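Aerolysin-like protein (Bombina maxima, PDB 6LH8) is probably an aerolysin-family pore-forming protein, or a paralog that regulates one, linked to the modulation of endolysosomes. Local coordinates at residues A[37-51]-A[89-103]. Sequence-based numbering, arbitrary orientation.
Sequences FYLKERHFDRTITHN and ESYTELSEDKVTMPE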
loop_
_atom_site.group_PDB
_atom_site.type_symbol
_atom_site.label_atom_id
_atom_site.label_comp_id
_atom_site.label_asym_id
_atom_site.label_seq_id
_atom_site.Cartn_x
_atom_site.Cartn_y
_atom_site.Cartn_z
ATOM N N PHE A 37 -27.959 9.488 7.607
ATOM C CA PHE A 37 -27.256 8.907 6.477
ATOM C C PHE A 37 -27.341 7.385 6.526
ATOM O O PHE A 37 -27.636 6.788 7.564
ATOM C CB PHE A 37 -25.804 9.371 6.483
ATOM C CG PHE A 37 -25.077 9.134 5.188
ATOM C CD1 PHE A 37 -25.520 9.711 4.011
ATOM C CD2 PHE A 37 -23.938 8.347 5.158
ATOM C CE1 PHE A 37 -24.844 9.499 2.825
ATOM C CE2 PHE A 37 -23.260 8.128 3.977
ATOM C CZ PHE A 37 -23.713 8.706 2.808
ATOM N N TYR A 38 -27.059 6.760 5.378
ATOM C CA TYR A 38 -27.218 5.311 5.248
ATOM C C TYR A 38 -26.361 4.546 6.254
ATOM O O TYR A 38 -26.823 3.570 6.859
ATOM C CB TYR A 38 -26.864 4.858 3.829
ATOM C CG TYR A 38 -27.333 5.748 2.696
ATOM C CD1 TYR A 38 -28.641 5.676 2.224
ATOM C CD2 TYR A 38 -26.458 6.632 2.068
ATOM C CE1 TYR A 38 -29.076 6.476 1.169
ATOM C CE2 TYR A 38 -26.885 7.441 1.007
ATOM C CZ TYR A 38 -28.194 7.353 0.563
ATOM O OH TYR A 38 -28.624 8.138 -0.487
ATOM N N LEU A 39 -25.103 4.951 6.423
ATOM C CA LEU A 39 -24.154 4.222 7.253
ATOM C C LEU A 39 -23.449 5.186 8.190
ATOM O O LEU A 39 -23.195 6.342 7.843
ATOM C CB LEU A 39 -23.076 3.486 6.421
ATOM C CG LEU A 39 -23.353 2.254 5.556
ATOM C CD1 LEU A 39 -24.275 2.564 4.391
ATOM C CD2 LEU A 39 -22.033 1.709 5.050
ATOM N N LYS A 40 -23.107 4.686 9.374
ATOM C CA LYS A 40 -22.303 5.471 10.302
ATOM C C LYS A 40 -20.833 5.466 9.902
ATOM O O LYS A 40 -20.147 6.484 10.024
ATOM C CB LYS A 40 -22.462 4.923 11.720
ATOM C CG LYS A 40 -23.860 5.092 12.296
ATOM C CD LYS A 40 -23.824 5.893 13.596
ATOM C CE LYS A 40 -25.211 6.370 13.977
ATOM N NZ LYS A 40 -26.123 5.207 14.156
ATOM N N GLU A 41 -20.328 4.314 9.474
ATOM C CA GLU A 41 -18.938 4.158 9.076
ATOM C C GLU A 41 -18.894 3.199 7.902
ATOM O O GLU A 41 -19.768 2.339 7.760
ATOM C CB GLU A 41 -18.066 3.598 10.197
ATOM C CG GLU A 41 -18.147 4.338 11.508
ATOM C CD GLU A 41 -17.611 3.514 12.652
ATOM O OE1 GLU A 41 -18.097 2.374 12.841
ATOM O OE2 GLU A 41 -16.690 4.003 13.344
ATOM N N ARG A 42 -17.885 3.363 7.054
ATOM C CA ARG A 42 -17.612 2.396 5.998
ATOM C C ARG A 42 -16.270 1.735 6.277
ATOM O O ARG A 42 -15.357 2.368 6.804
ATOM C CB ARG A 42 -17.602 3.050 4.617
ATOM C CG ARG A 42 -18.253 2.174 3.590
ATOM C CD ARG A 42 -18.553 2.909 2.309
ATOM N NE ARG A 42 -18.075 2.087 1.219
ATOM C CZ ARG A 42 -18.272 2.346 -0.062
ATOM N NH1 ARG A 42 -18.966 3.420 -0.429
ATOM N NH2 ARG A 42 -17.774 1.528 -0.962
ATOM N N HIS A 43 -16.159 0.453 5.935
ATOM C CA HIS A 43 -14.960 -0.323 6.204
ATOM C C HIS A 43 -14.342 -0.737 4.881
ATOM O O HIS A 43 -15.040 -1.259 4.009
ATOM C CB HIS A 43 -15.297 -1.564 7.048
ATOM C CG HIS A 43 -16.042 -1.244 8.310
ATOM N ND1 HIS A 43 -15.430 -1.219 9.543
ATOM C CD2 HIS A 43 -17.340 -0.924 8.523
ATOM C CE1 HIS A 43 -16.325 -0.914 10.470
ATOM N NE2 HIS A 43 -17.486 -0.722 9.878
ATOM N N PHE A 44 -13.041 -0.498 4.738
ATOM C CA PHE A 44 -12.320 -0.796 3.512
ATOM C C PHE A 44 -11.086 -1.630 3.824
ATOM O O PHE A 44 -10.481 -1.503 4.890
ATOM C CB PHE A 44 -11.865 0.476 2.787
ATOM C CG PHE A 44 -12.977 1.406 2.414
ATOM C CD1 PHE A 44 -13.404 2.381 3.299
ATOM C CD2 PHE A 44 -13.552 1.349 1.155
ATOM C CE1 PHE A 44 -14.414 3.262 2.934
ATOM C CE2 PHE A 44 -14.547 2.215 0.788
ATOM C CZ PHE A 44 -14.985 3.174 1.673
ATOM N N ASP A 45 -10.704 -2.469 2.874
ATOM C CA ASP A 45 -9.411 -3.124 2.951
ATOM C C ASP A 45 -8.343 -2.181 2.417
ATOM O O ASP A 45 -8.547 -1.510 1.402
ATOM C CB ASP A 45 -9.415 -4.420 2.145
ATOM C CG ASP A 45 -10.146 -5.540 2.851
ATOM O OD1 ASP A 45 -10.501 -5.376 4.042
ATOM O OD2 ASP A 45 -10.360 -6.585 2.212
ATOM N N ARG A 46 -7.220 -2.108 3.128
ATOM C CA ARG A 46 -6.070 -1.299 2.745
ATOM C C ARG A 46 -4.856 -2.213 2.699
ATOM O O ARG A 46 -4.625 -2.982 3.636
ATOM C CB ARG A 46 -5.853 -0.141 3.729
ATOM C CG ARG A 46 -4.541 0.590 3.530
ATOM C CD ARG A 46 -4.381 1.713 4.542
ATOM N NE ARG A 46 -3.150 2.459 4.337
ATOM C CZ ARG A 46 -2.611 3.255 5.247
ATOM N NH1 ARG A 46 -3.208 3.399 6.418
ATOM N NH2 ARG A 46 -1.484 3.903 4.984
ATOM N N THR A 47 -4.104 -2.172 1.597
ATOM C CA THR A 47 -2.990 -3.091 1.442
ATOM C C THR A 47 -1.721 -2.354 1.056
ATOM O O THR A 47 -1.753 -1.274 0.450
ATOM C CB THR A 47 -3.257 -4.156 0.384
ATOM O OG1 THR A 47 -3.428 -3.521 -0.884
ATOM C CG2 THR A 47 -4.515 -4.959 0.725
ATOM N N ILE A 48 -0.603 -2.969 1.422
ATOM C CA ILE A 48 0.710 -2.639 0.892
ATOM C C ILE A 48 1.312 -3.948 0.406
ATOM O O ILE A 48 1.319 -4.938 1.141
ATOM C CB ILE A 48 1.620 -1.985 1.948
ATOM C CG1 ILE A 48 1.007 -0.681 2.472
ATOM C CG2 ILE A 48 3.016 -1.776 1.378
ATOM C CD1 ILE A 48 1.871 0.037 3.521
ATOM N N THR A 49 1.791 -3.974 -0.825
ATOM C CA THR A 49 2.378 -5.191 -1.364
ATOM C C THR A 49 3.871 -4.981 -1.564
ATOM O O THR A 49 4.282 -3.995 -2.185
ATOM C CB THR A 49 1.700 -5.602 -2.664
ATOM O OG1 THR A 49 0.329 -5.938 -2.389
ATOM C CG2 THR A 49 2.387 -6.830 -3.255
ATOM N N HIS A 50 4.671 -5.906 -1.036
ATOM C CA HIS A 50 6.127 -5.848 -1.121
ATOM C C HIS A 50 6.635 -6.956 -2.030
ATOM O O HIS A 50 6.298 -8.122 -1.830
ATOM C CB HIS A 50 6.749 -5.995 0.265
ATOM C CG HIS A 50 6.222 -5.013 1.268
ATOM N ND1 HIS A 50 6.698 -3.727 1.375
ATOM C CD2 HIS A 50 5.252 -5.142 2.206
ATOM C CE1 HIS A 50 6.045 -3.101 2.342
ATOM N NE2 HIS A 50 5.171 -3.941 2.867
ATOM N N ASN A 51 7.486 -6.603 -2.992
ATOM C CA ASN A 51 7.992 -7.571 -3.954
ATOM C C ASN A 51 9.501 -7.465 -4.070
ATOM O O ASN A 51 10.073 -6.388 -3.912
ATOM C CB ASN A 51 7.370 -7.345 -5.331
ATOM C CG ASN A 51 5.880 -7.142 -5.251
ATOM O OD1 ASN A 51 5.130 -8.095 -5.401
ATOM N ND2 ASN A 51 5.440 -5.891 -4.977
ATOM N N GLU A 89 8.319 -14.407 -3.260
ATOM C CA GLU A 89 8.887 -13.148 -3.733
ATOM C C GLU A 89 7.922 -11.981 -3.608
ATOM O O GLU A 89 8.241 -10.876 -4.062
ATOM C CB GLU A 89 9.350 -13.297 -5.188
ATOM C CG GLU A 89 10.536 -14.225 -5.302
ATOM C CD GLU A 89 10.779 -14.761 -6.691
ATOM O OE1 GLU A 89 10.042 -14.378 -7.634
ATOM O OE2 GLU A 89 11.710 -15.584 -6.828
ATOM N N SER A 90 6.765 -12.193 -2.995
ATOM C CA SER A 90 5.780 -11.141 -2.797
ATOM C C SER A 90 5.106 -11.351 -1.454
ATOM O O SER A 90 4.779 -12.484 -1.096
ATOM C CB SER A 90 4.734 -11.147 -3.918
ATOM O OG SER A 90 3.781 -10.107 -3.736
ATOM N N TYR A 91 4.899 -10.261 -0.717
ATOM C CA TYR A 91 4.220 -10.298 0.569
ATOM C C TYR A 91 3.248 -9.125 0.647
ATOM O O TYR A 91 3.602 -8.004 0.276
ATOM C CB TYR A 91 5.252 -10.252 1.703
ATOM C CG TYR A 91 4.660 -10.205 3.084
ATOM C CD1 TYR A 91 4.287 -11.370 3.733
ATOM C CD2 TYR A 91 4.456 -8.999 3.731
ATOM C CE1 TYR A 91 3.737 -11.337 4.989
ATOM C CE2 TYR A 91 3.903 -8.952 4.987
ATOM C CZ TYR A 91 3.551 -10.127 5.618
ATOM O OH TYR A 91 3.000 -10.089 6.883
ATOM N N THR A 92 2.027 -9.377 1.131
ATOM C CA THR A 92 0.984 -8.357 1.194
ATOM C C THR A 92 0.597 -8.111 2.646
ATOM O O THR A 92 0.237 -9.049 3.364
ATOM C CB THR A 92 -0.245 -8.778 0.388
ATOM O OG1 THR A 92 0.123 -8.985 -0.979
ATOM C CG2 THR A 92 -1.332 -7.721 0.456
ATOM N N GLU A 93 0.681 -6.860 3.074
ATOM C CA GLU A 93 0.103 -6.438 4.337
ATOM C C GLU A 93 -1.348 -6.028 4.113
ATOM O O GLU A 93 -1.735 -5.601 3.022
ATOM C CB GLU A 93 0.886 -5.271 4.938
ATOM C CG GLU A 93 2.354 -5.539 5.186
ATOM C CD GLU A 93 3.044 -4.383 5.886
ATOM O OE1 GLU A 93 3.916 -3.747 5.253
ATOM O OE2 GLU A 93 2.714 -4.098 7.064
ATOM N N LEU A 94 -2.156 -6.174 5.158
ATOM C CA LEU A 94 -3.572 -5.845 5.071
ATOM C C LEU A 94 -4.015 -5.220 6.386
ATOM O O LEU A 94 -3.665 -5.709 7.465
ATOM C CB LEU A 94 -4.408 -7.091 4.750
ATOM C CG LEU A 94 -5.934 -6.980 4.746
ATOM C CD1 LEU A 94 -6.402 -5.982 3.706
ATOM C CD2 LEU A 94 -6.552 -8.342 4.489
ATOM N N SER A 95 -4.755 -4.117 6.298
ATOM C CA SER A 95 -5.370 -3.545 7.484
ATOM C C SER A 95 -6.799 -3.139 7.153
ATOM O O SER A 95 -7.193 -3.061 5.988
ATOM C CB SER A 95 -4.577 -2.349 8.036
ATOM O OG SER A 95 -4.615 -1.235 7.164
ATOM N N GLU A 96 -7.589 -2.910 8.196
ATOM C CA GLU A 96 -8.937 -2.394 8.019
ATOM C C GLU A 96 -8.893 -0.879 8.132
ATOM O O GLU A 96 -8.364 -0.340 9.105
ATOM C CB GLU A 96 -9.898 -2.970 9.058
ATOM C CG GLU A 96 -11.347 -2.557 8.803
ATOM C CD GLU A 96 -12.268 -2.835 9.983
ATOM O OE1 GLU A 96 -12.247 -2.063 10.969
ATOM O OE2 GLU A 96 -13.016 -3.822 9.915
ATOM N N ASP A 97 -9.407 -0.199 7.120
ATOM C CA ASP A 97 -9.479 1.254 7.102
ATOM C C ASP A 97 -10.938 1.631 7.333
ATOM O O ASP A 97 -11.787 1.392 6.471
ATOM C CB ASP A 97 -8.956 1.772 5.763
ATOM C CG ASP A 97 -8.892 3.272 5.690
ATOM O OD1 ASP A 97 -8.977 3.932 6.743
ATOM O OD2 ASP A 97 -8.741 3.787 4.563
ATOM N N LYS A 98 -11.235 2.203 8.499
ATOM C CA LYS A 98 -12.599 2.557 8.873
ATOM C C LYS A 98 -12.787 4.063 8.730
ATOM O O LYS A 98 -11.987 4.840 9.255
ATOM C CB LYS A 98 -12.884 2.106 10.312
ATOM C CG LYS A 98 -14.240 2.488 10.840
ATOM C CD LYS A 98 -14.543 1.741 12.135
ATOM C CE LYS A 98 -13.337 1.699 13.058
ATOM N NZ LYS A 98 -13.732 1.204 14.410
ATOM N N VAL A 99 -13.826 4.467 8.006
ATOM C CA VAL A 99 -14.046 5.860 7.623
ATOM C C VAL A 99 -15.402 6.305 8.156
ATOM O O VAL A 99 -16.436 5.711 7.816
ATOM C CB VAL A 99 -13.979 6.038 6.099
ATOM C CG1 VAL A 99 -14.079 7.513 5.739
ATOM C CG2 VAL A 99 -12.690 5.441 5.555
ATOM N N THR A 100 -15.409 7.354 8.970
ATOM C CA THR A 100 -16.670 7.873 9.492
ATOM C C THR A 100 -17.452 8.610 8.407
ATOM O O THR A 100 -16.887 9.413 7.661
ATOM C CB THR A 100 -16.411 8.812 10.675
ATOM O OG1 THR A 100 -15.633 8.135 11.666
ATOM C CG2 THR A 100 -17.738 9.278 11.305
ATOM N N MET A 101 -18.755 8.340 8.325
ATOM C CA MET A 101 -19.643 8.990 7.371
ATOM C C MET A 101 -20.328 10.182 8.018
ATOM O O MET A 101 -20.409 10.269 9.246
ATOM C CB MET A 101 -20.699 8.006 6.868
ATOM C CG MET A 101 -20.149 6.783 6.103
ATOM S SD MET A 101 -19.528 7.156 4.445
ATOM C CE MET A 101 -17.789 7.212 4.755
ATOM N N PRO A 102 -20.828 11.127 7.223
ATOM C CA PRO A 102 -21.664 12.185 7.804
ATOM C C PRO A 102 -22.894 11.580 8.466
ATOM O O PRO A 102 -23.466 10.600 7.985
ATOM C CB PRO A 102 -22.029 13.065 6.600
ATOM C CG PRO A 102 -21.732 12.230 5.383
ATOM C CD PRO A 102 -20.598 11.327 5.783
ATOM N N GLU A 103 -23.283 12.160 9.602
ATOM C CA GLU A 103 -24.385 11.589 10.370
ATOM C C GLU A 103 -25.729 11.873 9.711
ATOM O O GLU A 103 -26.585 10.985 9.626
ATOM C CB GLU A 103 -24.352 12.134 11.798
ATOM C CG GLU A 103 -25.045 11.259 12.819
ATOM C CD GLU A 103 -25.248 11.975 14.142
ATOM O OE1 GLU A 103 -26.173 11.593 14.890
ATOM O OE2 GLU A 103 -24.480 12.917 14.434
HETATM O O HOH W 1 -21.538 8.691 11.149
HETATM O O HOH W 2 -5.969 3.234 7.519
HETATM O O HOH W 3 -1.380 -8.052 -3.306
#
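With CG of His50 opposite its carbonyl carbon (chi1 -54°) and Glu93 likewise at -58° and then extended, imidazole and carboxylate converge on one face of the strand pair. NE2 of His50 donates to OE1 of Glu93 over 2.7 Å, close to the ring plane and onto the oxygen's anti lone pair. Tyr139 OH is hydrogen-bonded to the other ring nitrogen, ND1, and Arg73 forms a salt bridge to the same OE1, so the buried carboxylate's charge is probably well compensated. Beside it, the edge of the Tyr91 ring approaches His50 CD2. On the opposite face Ser90 OG donates to OD1 of Asn51 (2.9 Å), arriving above the carbonyl plane, and one water joins the hydroxyls of Thr49 and Thr92.

Strands 41-51 and 90-100 run antiparallel, with paired backbone bonds from Arg42-Val99 through Phe44-Asp97, Arg46-Ser95 and Ile48-Glu93 to His50-Tyr91; 90-100 edges the long, twisted five-stranded sheet of this aerolysin-like fold. Phe44 lays CE1 against Val99 CG2 at 3.8 Å. A second water accepts from Arg46 NH1 and donates weakly to Asp97 OD1, while Arg46 NE bonds Gln144 O and Asp97 OD2 accepts from Ile147 N, both on strand 133-154. Past the strand ends, Met101, turned at chi2 (-73°), brings SD obliquely to 5.2 Å from the Phe37 ring centroid, a Met-aromatic contact; Pro102 CG sits over a face of that ring. Phe37 N donates to Glu103 O at 2.9 Å.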